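Local structure of aspartate aminotransferase, mitochondrial (Trypanosoma brucei brucei, 4W5K) at residues Y145-D149 against H180-D186; L155-L161 against D191-V195; S171-A177 against H204-M210. The protein probably exchanges amino groups between L-aspartate and 2-oxoglutarate as a homodimer, using pyridoxal 5'-phosphate as its cofactor. The protein carries 1 engineered substitution. All coordinates share one frame; numbering follows the deposited sequence.

Interaction 1: residues Y145-D149 against H180-D186; sequences YSYYD and HNPTGVD. With PLP (pyridoxal-5'-phosphate), chain C.
The imidazole of His180 takes Tyr147 CE2 over the centre of one face, 3.5 Å above the ring plane, and also meets the ring of His176. The Tyr147 and His180 planes meet obliquely, at 33°. At the edge of the Tyr147 ring sits Val185 O, which accepts a 2.5 Å hydrogen bond from Tyr147 OH. The Tyr148 ring meets Val185 CG2 in plane at its edge and Thr183 CG2 obliquely, while Tyr349 joins it edge-to-face.

Thr183 fits here because both ends of its side chain work. A chi1 of 73° folds Thr183 OG1 back over its own backbone, where it accepts from Val185 N at 2.9 Å, closing an ST turn. Thr183 OG1 also hydrogen-bonds His180 ND1 at 2.8 Å, which fixes the imidazole's rotation. Asp186 ties the loop further: OD1 takes His180 N on its syn lone pair and OD2 takes Ala179 N.

After this braced histidine comes Asn181, whose ND2 donates to PLP O3 at 2.8 Å. The chemistry implies a second shell: buried tyrosines and polar bonds hold the loop from which a cofactor ligand projects.

Interaction 2: residues L155-L161 against D191-V195; sequences LNLAGML and DWRQV. Unlike the reference sequence in segment 155-161: Leu155 (reference Phe). With MLT (D-malate), chain D.
Helix 157-166, which meets helix 189-201 through Leu157 and Asp191, begins with a capping bond of 3.0 Å from Gly159 N to Asn156 OD1. Asparagine suits this N-cap because its short amide can fold back over the first turn; the donor stands above the plane of the amide carbonyl. Glycine, with no side chain, leaves room beside Asn156 ND2. The two helices pack almost parallel, their short segments at 19° with axes 10.6 Å apart, on one face of the central sheet of the alpha/beta large domain of a fold-type I aminotransferase.

Leucine methyls carry much of the contact. Leu157, its CG trans to the backbone N (chi1 -176°), sends CD2 to within 3.5 Å of Asp191 OD1, while its other branch reaches Val195. On the second carboxylate oxygen, Leu155 CD2 lies 3.6 Å from Asp191 OD2, an atom that is hydrogen-bonded outside this pair. Leu155 differs from the reference phenylalanine. One helical turn after Leu157, Leu161 lays CD2 against the backbone of Val195, and its CD1 crosses the amide end of Gln194, whose long polar chain is at home on the solvent-exposed side of the contact.

In one of its two conformers, Arg193 turns away toward D-malate, held also by His189, and makes a salt bridge to Asp190. Toward the sheet, extended Met160 threads inward between Tyr145 and Tyr147 and the second helix. Its CE lies 3.8 Å from Val195 CG2 and 4.2 Å from Trp192 CZ3, meeting the indole obliquely.

Interaction 3: residues S171-A177 against H204-M210; sequences SVILVHA and HIPFVDM. With PLP (pyridoxal-5'-phosphate), chain C.
His176 and Asp209, paired across two parallel strands, both reach pyridoxal phosphate. Asp209 OD2 lies 2.6 Å from PLP N1, and the His176 ring comes obliquely against the cofactor methyl, with ND1 3.9 Å from PLP C2A. An aspartate here offers a carboxylate oxygen to the pyridine nitrogen; CG trans to the backbone N (chi1 -178°) turns it to the cofactor. Asp209 OD2 is also hydrogen-bonded by His131 NE2, which probably helps to position it.

Backbone bonds grip Asp209 at both its N and its O: Asp209 N donates to Val175 O at 2.9 Å, and Ala177 N donates to Asp209 O. Further down, Ile205 bridges Ser171 O and Ile173 N, and Phe207 bridges Ile173 O and Val175 N, the regular ladder of a parallel pair. This is the beta-alpha-beta crossover in which helix 189-201 links the strands, and the cofactor sits at their C-terminal ends.

Farther from the cofactor, the face that carries His176 and Asp209 turns apolar: Val172 CG1 lies at the edge of the Phe207 ring, and Leu174 CD1 meets the ring obliquely. On the other face, beta-branched valines pack, Val175 CG2 against Val208 CG2 at 3.9 Å. At the far end His204 ND1 accepts from Ser171 N at 3.1 Å, Ile173 CD1 makes a CH-pi contact over one face of its ring, and its NE2 bonds Leu164 O.

A hydrogen-bonded strand pair thus presents one carboxylate to the cofactor nitrogen, where it would probably stabilise a protonated pyridine ring, as in related aminotransferases.

Interactions 1 and 3 are buried and both end at pyridoxal phosphate, whereas interaction 2 lies nearer the surface and is only partly buried. Interaction 3 joins neighbouring strands by backbone bonds; interaction 1 ties a loop to strand 141-149 of the same sheet with aromatic and hydroxyl groups; interaction 2 relies on methyls packed between helices, without a hydrogen bond across it. They interlock: Tyr145 OH of interaction 1 bonds Leu174 O of interaction 3, Tyr147 O probably bonds Asn156 N of interaction 2, and Trp192 of interaction 2 rests on Val175. Helix 189-201, which supplies 191-195 to interaction 2, is the crossover between the strands of interaction 3.

Interaction 1: residues Y145-D149 against H180-D186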
loop_
_atom_site.group_PDB
_atom_site.type_symbol
_atom_site.label_atom_id
_atom_site.label_comp_id
_atom_site.label_asym_id
_atom_site.label_seq_id
_atom_site.Cartn_x
_atom_site.Cartn_y
_atom_site.Cartn_z
ATOM N N TYR A 145 4.877 -18.419 22.557
ATOM C CA TYR A 145 5.237 -19.818 22.830
ATOM C C TYR A 145 6.753 -19.935 22.918
ATOM O O TYR A 145 7.483 -19.182 22.269
ATOM C CB TYR A 145 4.691 -20.792 21.769
ATOM C CG TYR A 145 5.050 -20.530 20.308
ATOM C CD1 TYR A 145 6.311 -20.837 19.802
ATOM C CD2 TYR A 145 4.100 -20.037 19.419
ATOM C CE1 TYR A 145 6.627 -20.626 18.453
ATOM C CE2 TYR A 145 4.406 -19.821 18.069
ATOM C CZ TYR A 145 5.662 -20.113 17.594
ATOM O OH TYR A 145 5.965 -19.904 16.270
ATOM N N SER A 146 7.213 -20.884 23.724
ATOM C CA SER A 146 8.633 -21.143 23.856
ATOM C C SER A 146 9.243 -21.445 22.498
ATOM O O SER A 146 8.669 -22.186 21.694
ATOM C CB SER A 146 8.869 -22.304 24.818
ATOM O OG SER A 146 8.360 -22.024 26.111
ATOM N N TYR A 147 10.399 -20.856 22.224
ATOM C CA TYR A 147 11.015 -21.005 20.912
ATOM C C TYR A 147 12.514 -20.826 21.001
ATOM O O TYR A 147 13.275 -21.751 20.709
ATOM C CB TYR A 147 10.423 -19.997 19.898
ATOM C CG TYR A 147 10.956 -20.205 18.498
ATOM C CD1 TYR A 147 10.441 -21.207 17.683
ATOM C CD2 TYR A 147 11.980 -19.405 17.996
ATOM C CE1 TYR A 147 10.931 -21.412 16.405
ATOM C CE2 TYR A 147 12.491 -19.604 16.702
ATOM C CZ TYR A 147 11.954 -20.618 15.920
ATOM O OH TYR A 147 12.405 -20.840 14.642
ATOM N N TYR A 148 12.948 -19.640 21.413
ATOM C CA TYR A 148 14.393 -19.351 21.463
ATOM C C TYR A 148 15.020 -19.716 22.807
ATOM O O TYR A 148 14.478 -19.408 23.877
ATOM C CB TYR A 148 14.638 -17.871 21.155
ATOM C CG TYR A 148 16.092 -17.449 21.198
ATOM C CD1 TYR A 148 16.964 -17.780 20.169
ATOM C CD2 TYR A 148 16.585 -16.695 22.256
ATOM C CE1 TYR A 148 18.298 -17.377 20.199
ATOM C CE2 TYR A 148 17.889 -16.281 22.287
ATOM C CZ TYR A 148 18.750 -16.633 21.252
ATOM O OH TYR A 148 20.080 -16.244 21.283
ATOM N N ASP A 149 16.168 -20.385 22.737
ATOM C CA ASP A 149 16.935 -20.796 23.919
ATOM C C ASP A 149 18.163 -19.900 24.037
ATOM O O ASP A 149 19.103 -20.039 23.259
ATOM C CB ASP A 149 17.333 -22.271 23.783
ATOM C CG ASP A 149 18.041 -22.827 25.022
ATOM O OD1 ASP A 149 18.600 -22.048 25.823
ATOM O OD2 ASP A 149 18.035 -24.070 25.177
ATOM N N HIS A 180 14.135 -17.348 10.547
ATOM C CA HIS A 180 13.484 -16.668 11.645
ATOM C C HIS A 180 14.129 -15.300 11.921
ATOM O O HIS A 180 15.354 -15.182 12.021
ATOM C CB HIS A 180 13.527 -17.546 12.895
ATOM C CG HIS A 180 12.858 -16.928 14.082
ATOM N ND1 HIS A 180 13.543 -16.184 15.021
ATOM C CD2 HIS A 180 11.563 -16.940 14.483
ATOM C CE1 HIS A 180 12.698 -15.764 15.948
ATOM N NE2 HIS A 180 11.491 -16.209 15.645
ATOM N N ASN A 181 13.291 -14.268 11.986
ATOM C CA ASN A 181 13.733 -12.904 12.265
ATOM C C ASN A 181 13.199 -12.588 13.664
ATOM O O ASN A 181 11.975 -12.554 13.882
ATOM C CB ASN A 181 13.197 -11.947 11.167
ATOM C CG ASN A 181 13.607 -10.485 11.361
ATOM O OD1 ASN A 181 14.154 -10.087 12.387
ATOM N ND2 ASN A 181 13.303 -9.671 10.366
ATOM N N PRO A 182 14.083 -12.276 14.617
ATOM C CA PRO A 182 15.457 -11.783 14.521
ATOM C C PRO A 182 16.593 -12.761 14.854
ATOM O O PRO A 182 17.744 -12.323 14.831
ATOM C CB PRO A 182 15.449 -10.661 15.556
ATOM C CG PRO A 182 14.627 -11.269 16.691
ATOM C CD PRO A 182 13.567 -12.134 15.993
ATOM N N THR A 183 16.308 -14.027 15.159
ATOM C CA THR A 183 17.350 -14.879 15.750
ATOM C C THR A 183 18.127 -15.709 14.735
ATOM O O THR A 183 19.268 -16.092 15.003
ATOM C CB THR A 183 16.759 -15.859 16.776
ATOM O OG1 THR A 183 16.036 -16.878 16.075
ATOM C CG2 THR A 183 15.828 -15.125 17.741
ATOM N N GLY A 184 17.529 -15.975 13.574
ATOM C CA GLY A 184 18.139 -16.890 12.619
ATOM C C GLY A 184 17.937 -18.361 12.992
ATOM O O GLY A 184 18.347 -19.258 12.259
ATOM N N VAL A 185 17.293 -18.623 14.133
ATOM C CA VAL A 185 17.118 -20.008 14.598
ATOM C C VAL A 185 15.928 -20.675 13.899
ATOM O O VAL A 185 14.795 -20.206 14.056
ATOM C CB VAL A 185 16.904 -20.032 16.120
ATOM C CG1 VAL A 185 16.476 -21.450 16.626
ATOM C CG2 VAL A 185 18.164 -19.526 16.811
ATOM N N ASP A 186 16.180 -21.724 13.112
ATOM C CA ASP A 186 15.128 -22.439 12.365
ATOM C C ASP A 186 15.029 -23.901 12.814
ATOM O O ASP A 186 16.041 -24.587 12.900
ATOM C CB ASP A 186 15.394 -22.488 10.861
ATOM C CG ASP A 186 15.219 -21.162 10.167
ATOM O OD1 ASP A 186 14.654 -20.246 10.796
ATOM O OD2 ASP A 186 15.650 -21.082 8.984
HETATM N N1 PLP C . 7.916 -10.792 8.286
HETATM C C2 PLP C . 9.249 -10.991 8.553
HETATM C C2A PLP C . 9.635 -12.167 9.391
HETATM C C3 PLP C . 10.213 -10.115 8.051
HETATM O O3 PLP C . 11.544 -10.284 8.320
HETATM C C4 PLP C . 9.822 -9.036 7.271
HETATM C C4A PLP C . 10.889 -8.252 6.560
HETATM O O4A PLP C . 11.558 -7.439 7.205
HETATM C C5 PLP C . 8.470 -8.833 6.998
HETATM C C6 PLP C . 7.521 -9.727 7.497
HETATM C C5A PLP C . 8.012 -7.642 6.169
HETATM O O4P PLP C . 8.266 -7.854 4.809
HETATM P P PLP C . 7.779 -6.858 3.715
HETATM O O1P PLP C . 8.828 -5.823 3.440
HETATM O O2P PLP C . 6.493 -6.203 4.156
HETATM O O3P PLP C . 7.550 -7.720 2.495
#

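Interaction 2: residues L155-L161 against D191-V195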
loop_
_atom_site.group_PDB
_atom_site.type_symbol
_atom_site.label_atom_id
_atom_site.label_comp_id
_atom_site.label_asym_id
_atom_site.label_seq_id
_atom_site.Cartn_x
_atom_site.Cartn_y
_atom_site.Cartn_z
ATOM N N LEU A 155 17.295 -23.496 19.230
ATOM C CA LEU A 155 15.878 -23.827 19.378
ATOM C C LEU A 155 15.535 -24.539 20.680
ATOM O O LEU A 155 16.299 -25.378 21.171
ATOM C CB LEU A 155 15.429 -24.703 18.201
ATOM C CG LEU A 155 13.956 -25.066 18.073
ATOM C CD1 LEU A 155 13.135 -23.809 17.754
ATOM C CD2 LEU A 155 13.773 -26.140 16.995
ATOM N N ASN A 156 14.371 -24.203 21.239
ATOM C CA ASN A 156 13.823 -24.977 22.354
ATOM C C ASN A 156 12.596 -25.733 21.837
ATOM O O ASN A 156 11.449 -25.316 22.053
ATOM C CB ASN A 156 13.476 -24.065 23.556
ATOM C CG ASN A 156 12.742 -24.803 24.676
ATOM O OD1 ASN A 156 12.693 -26.036 24.706
ATOM N ND2 ASN A 156 12.176 -24.043 25.618
ATOM N N LEU A 157 12.845 -26.843 21.142
ATOM C CA LEU A 157 11.758 -27.604 20.529
ATOM C C LEU A 157 10.791 -28.214 21.561
ATOM O O LEU A 157 9.586 -28.124 21.370
ATOM C CB LEU A 157 12.291 -28.733 19.636
ATOM C CG LEU A 157 11.194 -29.515 18.895
ATOM C CD1 LEU A 157 10.402 -28.608 17.947
ATOM C CD2 LEU A 157 11.755 -30.697 18.125
ATOM N N ALA A 158 11.307 -28.843 22.615
ATOM C CA ALA A 158 10.428 -29.453 23.626
ATOM C C ALA A 158 9.464 -28.391 24.174
ATOM O O ALA A 158 8.262 -28.645 24.359
ATOM C CB ALA A 158 11.238 -30.072 24.741
ATOM N N GLY A 159 9.992 -27.188 24.399
ATOM C CA GLY A 159 9.195 -26.086 24.915
ATOM C C GLY A 159 8.141 -25.638 23.923
ATOM O O GLY A 159 6.986 -25.411 24.287
ATOM N N MET A 160 8.547 -25.488 22.669
ATOM C CA MET A 160 7.612 -25.146 21.595
ATOM C C MET A 160 6.462 -26.146 21.508
ATOM O O MET A 160 5.281 -25.759 21.498
ATOM C CB MET A 160 8.332 -25.088 20.262
ATOM C CG MET A 160 7.422 -24.691 19.117
ATOM S SD MET A 160 8.436 -24.473 17.638
ATOM C CE MET A 160 7.207 -23.920 16.462
ATOM N N LEU A 161 6.817 -27.432 21.456
ATOM C CA LEU A 161 5.812 -28.482 21.341
ATOM C C LEU A 161 4.850 -28.474 22.531
ATOM O O LEU A 161 3.631 -28.575 22.341
ATOM C CB LEU A 161 6.476 -29.859 21.212
ATOM C CG LEU A 161 7.300 -30.097 19.947
ATOM C CD1 LEU A 161 7.984 -31.455 20.023
ATOM C CD2 LEU A 161 6.438 -30.001 18.706
ATOM N N ASP A 191 12.012 -31.447 12.802
ATOM C CA ASP A 191 11.370 -30.715 13.901
ATOM C C ASP A 191 10.003 -30.212 13.471
ATOM O O ASP A 191 9.026 -30.286 14.237
ATOM C CB ASP A 191 12.197 -29.516 14.371
ATOM C CG ASP A 191 13.605 -29.883 14.856
ATOM O OD1 ASP A 191 13.858 -31.032 15.304
ATOM O OD2 ASP A 191 14.449 -28.959 14.814
ATOM N N TRP A 192 9.938 -29.667 12.259
ATOM C CA TRP A 192 8.666 -29.151 11.756
ATOM C C TRP A 192 7.631 -30.262 11.632
ATOM O O TRP A 192 6.428 -30.036 11.851
ATOM C CB TRP A 192 8.862 -28.468 10.410
ATOM C CG TRP A 192 9.404 -27.077 10.474
ATOM C CD1 TRP A 192 10.555 -26.628 9.878
ATOM C CD2 TRP A 192 8.807 -25.928 11.107
ATOM N NE1 TRP A 192 10.720 -25.288 10.117
ATOM C CE2 TRP A 192 9.666 -24.829 10.862
ATOM C CE3 TRP A 192 7.634 -25.723 11.852
ATOM C CZ2 TRP A 192 9.389 -23.535 11.324
ATOM C CZ3 TRP A 192 7.362 -24.434 12.330
ATOM C CH2 TRP A 192 8.235 -23.354 12.048
ATOM N N ARG A 193 8.063 -31.477 11.305
ATOM C CA ARG A 193 7.113 -32.572 11.210
ATOM C C ARG A 193 6.460 -32.788 12.568
ATOM O O ARG A 193 5.244 -33.013 12.653
ATOM C CB ARG A 193 7.788 -33.854 10.701
ATOM C CG ARG A 193 7.858 -33.883 9.175
ATOM C CD ARG A 193 8.460 -35.168 8.634
ATOM N NE ARG A 193 9.916 -35.148 8.691
ATOM C CZ ARG A 193 10.706 -34.710 7.711
ATOM N NH1 ARG A 193 12.034 -34.739 7.863
ATOM N NH2 ARG A 193 10.180 -34.260 6.579
ATOM N N GLN A 194 7.244 -32.678 13.646
ATOM C CA GLN A 194 6.634 -32.806 14.979
ATOM C C GLN A 194 5.679 -31.649 15.288
ATOM O O GLN A 194 4.595 -31.880 15.865
ATOM C CB GLN A 194 7.689 -32.869 16.079
ATOM C CG GLN A 194 8.627 -34.046 15.955
ATOM C CD GLN A 194 9.415 -34.250 17.227
ATOM O OE1 GLN A 194 10.612 -33.987 17.280
ATOM N NE2 GLN A 194 8.743 -34.730 18.264
ATOM N N VAL A 195 6.097 -30.427 14.937
ATOM C CA VAL A 195 5.292 -29.211 15.167
ATOM C C VAL A 195 3.933 -29.294 14.458
ATOM O O VAL A 195 2.871 -29.038 15.046
ATOM C CB VAL A 195 6.044 -27.944 14.684
ATOM C CG1 VAL A 195 5.105 -26.731 14.601
ATOM C CG2 VAL A 195 7.226 -27.635 15.590
HETATM C C1 MLT D . 10.988 -33.453 3.505
HETATM O O1 MLT D . 11.397 -33.147 4.656
HETATM O O2 MLT D . 10.156 -34.384 3.340
HETATM C C2 MLT D . 11.503 -32.675 2.304
HETATM O O3 MLT D . 12.330 -31.685 2.837
#

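Interaction 3: residues S171-A177 against H204-M210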
loop_
_atom_site.group_PDB
_atom_site.type_symbol
_atom_site.label_atom_id
_atom_site.label_comp_id
_atom_site.label_asym_id
_atom_site.label_seq_id
_atom_site.Cartn_x
_atom_site.Cartn_y
_atom_site.Cartn_z
ATOM N N SER A 171 -6.446 -22.547 18.349
ATOM C CA SER A 171 -5.645 -21.333 18.442
ATOM C C SER A 171 -4.999 -21.004 17.096
ATOM O O SER A 171 -4.651 -21.897 16.311
ATOM C CB SER A 171 -4.567 -21.474 19.530
ATOM O OG SER A 171 -5.147 -21.554 20.827
ATOM N N VAL A 172 -4.839 -19.717 16.813
ATOM C CA VAL A 172 -4.070 -19.309 15.640
ATOM C C VAL A 172 -2.570 -19.315 16.017
ATOM O O VAL A 172 -2.179 -18.732 17.038
ATOM C CB VAL A 172 -4.517 -17.931 15.130
ATOM C CG1 VAL A 172 -3.683 -17.503 13.922
ATOM C CG2 VAL A 172 -6.016 -17.977 14.790
ATOM N N ILE A 173 -1.742 -19.979 15.214
ATOM C CA ILE A 173 -0.330 -20.154 15.561
ATOM C C ILE A 173 0.533 -19.560 14.466
ATOM O O ILE A 173 0.544 -20.071 13.348
ATOM C CB ILE A 173 0.048 -21.639 15.716
ATOM C CG1 ILE A 173 -0.910 -22.369 16.681
ATOM C CG2 ILE A 173 1.527 -21.803 16.165
ATOM C CD1 ILE A 173 -0.812 -21.932 18.149
ATOM N N LEU A 174 1.218 -18.471 14.799
ATOM C CA LEU A 174 2.132 -17.779 13.884
ATOM C C LEU A 174 3.499 -18.467 13.861
ATOM O O LEU A 174 4.102 -18.623 14.918
ATOM C CB LEU A 174 2.299 -16.330 14.331
ATOM C CG LEU A 174 3.156 -15.392 13.479
ATOM C CD1 LEU A 174 2.503 -15.236 12.110
ATOM C CD2 LEU A 174 3.226 -14.046 14.192
ATOM N N VAL A 175 3.971 -18.856 12.678
ATOM C CA VAL A 175 5.298 -19.492 12.563
ATOM C C VAL A 175 6.074 -18.847 11.419
ATOM O O VAL A 175 5.479 -18.476 10.405
ATOM C CB VAL A 175 5.209 -21.026 12.327
ATOM C CG1 VAL A 175 4.540 -21.744 13.522
ATOM C CG2 VAL A 175 4.503 -21.361 10.996
ATOM N N HIS A 176 7.391 -18.726 11.579
ATOM C CA HIS A 176 8.240 -18.213 10.485
ATOM C C HIS A 176 8.649 -19.419 9.614
ATOM O O HIS A 176 9.121 -20.414 10.151
ATOM C CB HIS A 176 9.504 -17.526 11.018
ATOM C CG HIS A 176 9.253 -16.338 11.903
ATOM N ND1 HIS A 176 10.038 -15.201 11.843
ATOM C CD2 HIS A 176 8.337 -16.117 12.880
ATOM C CE1 HIS A 176 9.612 -14.331 12.744
ATOM N NE2 HIS A 176 8.582 -14.861 13.387
ATOM N N ALA A 177 8.489 -19.342 8.295
ATOM C CA ALA A 177 8.764 -20.500 7.429
ATOM C C ALA A 177 10.238 -20.913 7.447
ATOM O O ALA A 177 10.555 -22.099 7.382
ATOM C CB ALA A 177 8.333 -20.210 6.001
ATOM N N HIS A 204 -5.401 -26.464 15.540
ATOM C CA HIS A 204 -4.901 -25.094 15.460
ATOM C C HIS A 204 -4.926 -24.590 14.015
ATOM O O HIS A 204 -4.969 -25.369 13.057
ATOM C CB HIS A 204 -3.457 -24.987 16.014
ATOM C CG HIS A 204 -3.348 -25.214 17.492
ATOM N ND1 HIS A 204 -4.357 -24.892 18.376
ATOM C CD2 HIS A 204 -2.345 -25.729 18.240
ATOM C CE1 HIS A 204 -3.982 -25.203 19.604
ATOM N NE2 HIS A 204 -2.759 -25.712 19.548
ATOM N N ILE A 205 -4.894 -23.277 13.868
ATOM C CA ILE A 205 -4.892 -22.636 12.556
ATOM C C ILE A 205 -3.518 -22.021 12.324
ATOM O O ILE A 205 -3.170 -21.031 12.966
ATOM C CB ILE A 205 -5.993 -21.540 12.452
ATOM C CG1 ILE A 205 -7.391 -22.132 12.706
ATOM C CG2 ILE A 205 -5.955 -20.872 11.087
ATOM C CD1 ILE A 205 -7.801 -22.179 14.175
ATOM N N PRO A 206 -2.705 -22.625 11.436
ATOM C CA PRO A 206 -1.351 -22.115 11.194
ATOM C C PRO A 206 -1.350 -20.867 10.327
ATOM O O PRO A 206 -2.024 -20.862 9.297
ATOM C CB PRO A 206 -0.666 -23.259 10.459
ATOM C CG PRO A 206 -1.794 -23.994 9.796
ATOM C CD PRO A 206 -2.955 -23.896 10.727
ATOM N N PHE A 207 -0.610 -19.848 10.766
ATOM C CA PHE A 207 -0.411 -18.592 10.006
ATOM C C PHE A 207 1.088 -18.525 9.729
ATOM O O PHE A 207 1.881 -18.219 10.615
ATOM C CB PHE A 207 -0.897 -17.397 10.837
ATOM C CG PHE A 207 -1.210 -16.142 10.044
ATOM C CD1 PHE A 207 -0.417 -15.727 8.989
ATOM C CD2 PHE A 207 -2.341 -15.390 10.386
ATOM C CE1 PHE A 207 -0.723 -14.549 8.271
ATOM C CE2 PHE A 207 -2.673 -14.196 9.683
ATOM C CZ PHE A 207 -1.860 -13.779 8.616
ATOM N N VAL A 208 1.463 -18.852 8.504
ATOM C CA VAL A 208 2.883 -18.919 8.099
ATOM C C VAL A 208 3.354 -17.573 7.578
ATOM O O VAL A 208 2.794 -17.041 6.619
ATOM C CB VAL A 208 3.086 -19.966 7.028
ATOM C CG1 VAL A 208 4.583 -19.965 6.534
ATOM C CG2 VAL A 208 2.730 -21.320 7.566
ATOM N N ASP A 209 4.352 -16.998 8.235
ATOM C CA ASP A 209 5.037 -15.818 7.709
ATOM C C ASP A 209 6.239 -16.332 6.916
ATOM O O ASP A 209 7.210 -16.839 7.489
ATOM C CB ASP A 209 5.456 -14.872 8.853
ATOM C CG ASP A 209 6.134 -13.590 8.349
ATOM O OD1 ASP A 209 6.518 -13.536 7.165
ATOM O OD2 ASP A 209 6.288 -12.633 9.142
ATOM N N MET A 210 6.136 -16.268 5.589
ATOM C CA MET A 210 7.208 -16.743 4.703
ATOM C C MET A 210 7.833 -15.553 3.988
ATOM O O MET A 210 7.444 -15.210 2.858
ATOM C CB MET A 210 6.681 -17.750 3.668
ATOM C CG MET A 210 7.837 -18.373 2.839
ATOM S SD MET A 210 7.353 -19.790 1.847
ATOM C CE MET A 210 6.277 -19.004 0.659
HETATM N N1 PLP C . 7.916 -10.792 8.286
HETATM C C2 PLP C . 9.249 -10.991 8.553
HETATM C C2A PLP C . 9.635 -12.167 9.391
HETATM C C3 PLP C . 10.213 -10.115 8.051
HETATM O O3 PLP C . 11.544 -10.284 8.320
HETATM C C4 PLP C . 9.822 -9.036 7.271
HETATM C C4A PLP C . 10.889 -8.252 6.560
HETATM O O4A PLP C . 11.558 -7.439 7.205
HETATM C C5 PLP C . 8.470 -8.833 6.998
HETATM C C6 PLP C . 7.521 -9.727 7.497
HETATM C C5A PLP C . 8.012 -7.642 6.169
HETATM O O4P PLP C . 8.266 -7.854 4.809
HETATM P P PLP C . 7.779 -6.858 3.715
HETATM O O1P PLP C . 8.828 -5.823 3.440
HETATM O O2P PLP C . 6.493 -6.203 4.156
HETATM O O3P PLP C . 7.550 -7.720 2.495
#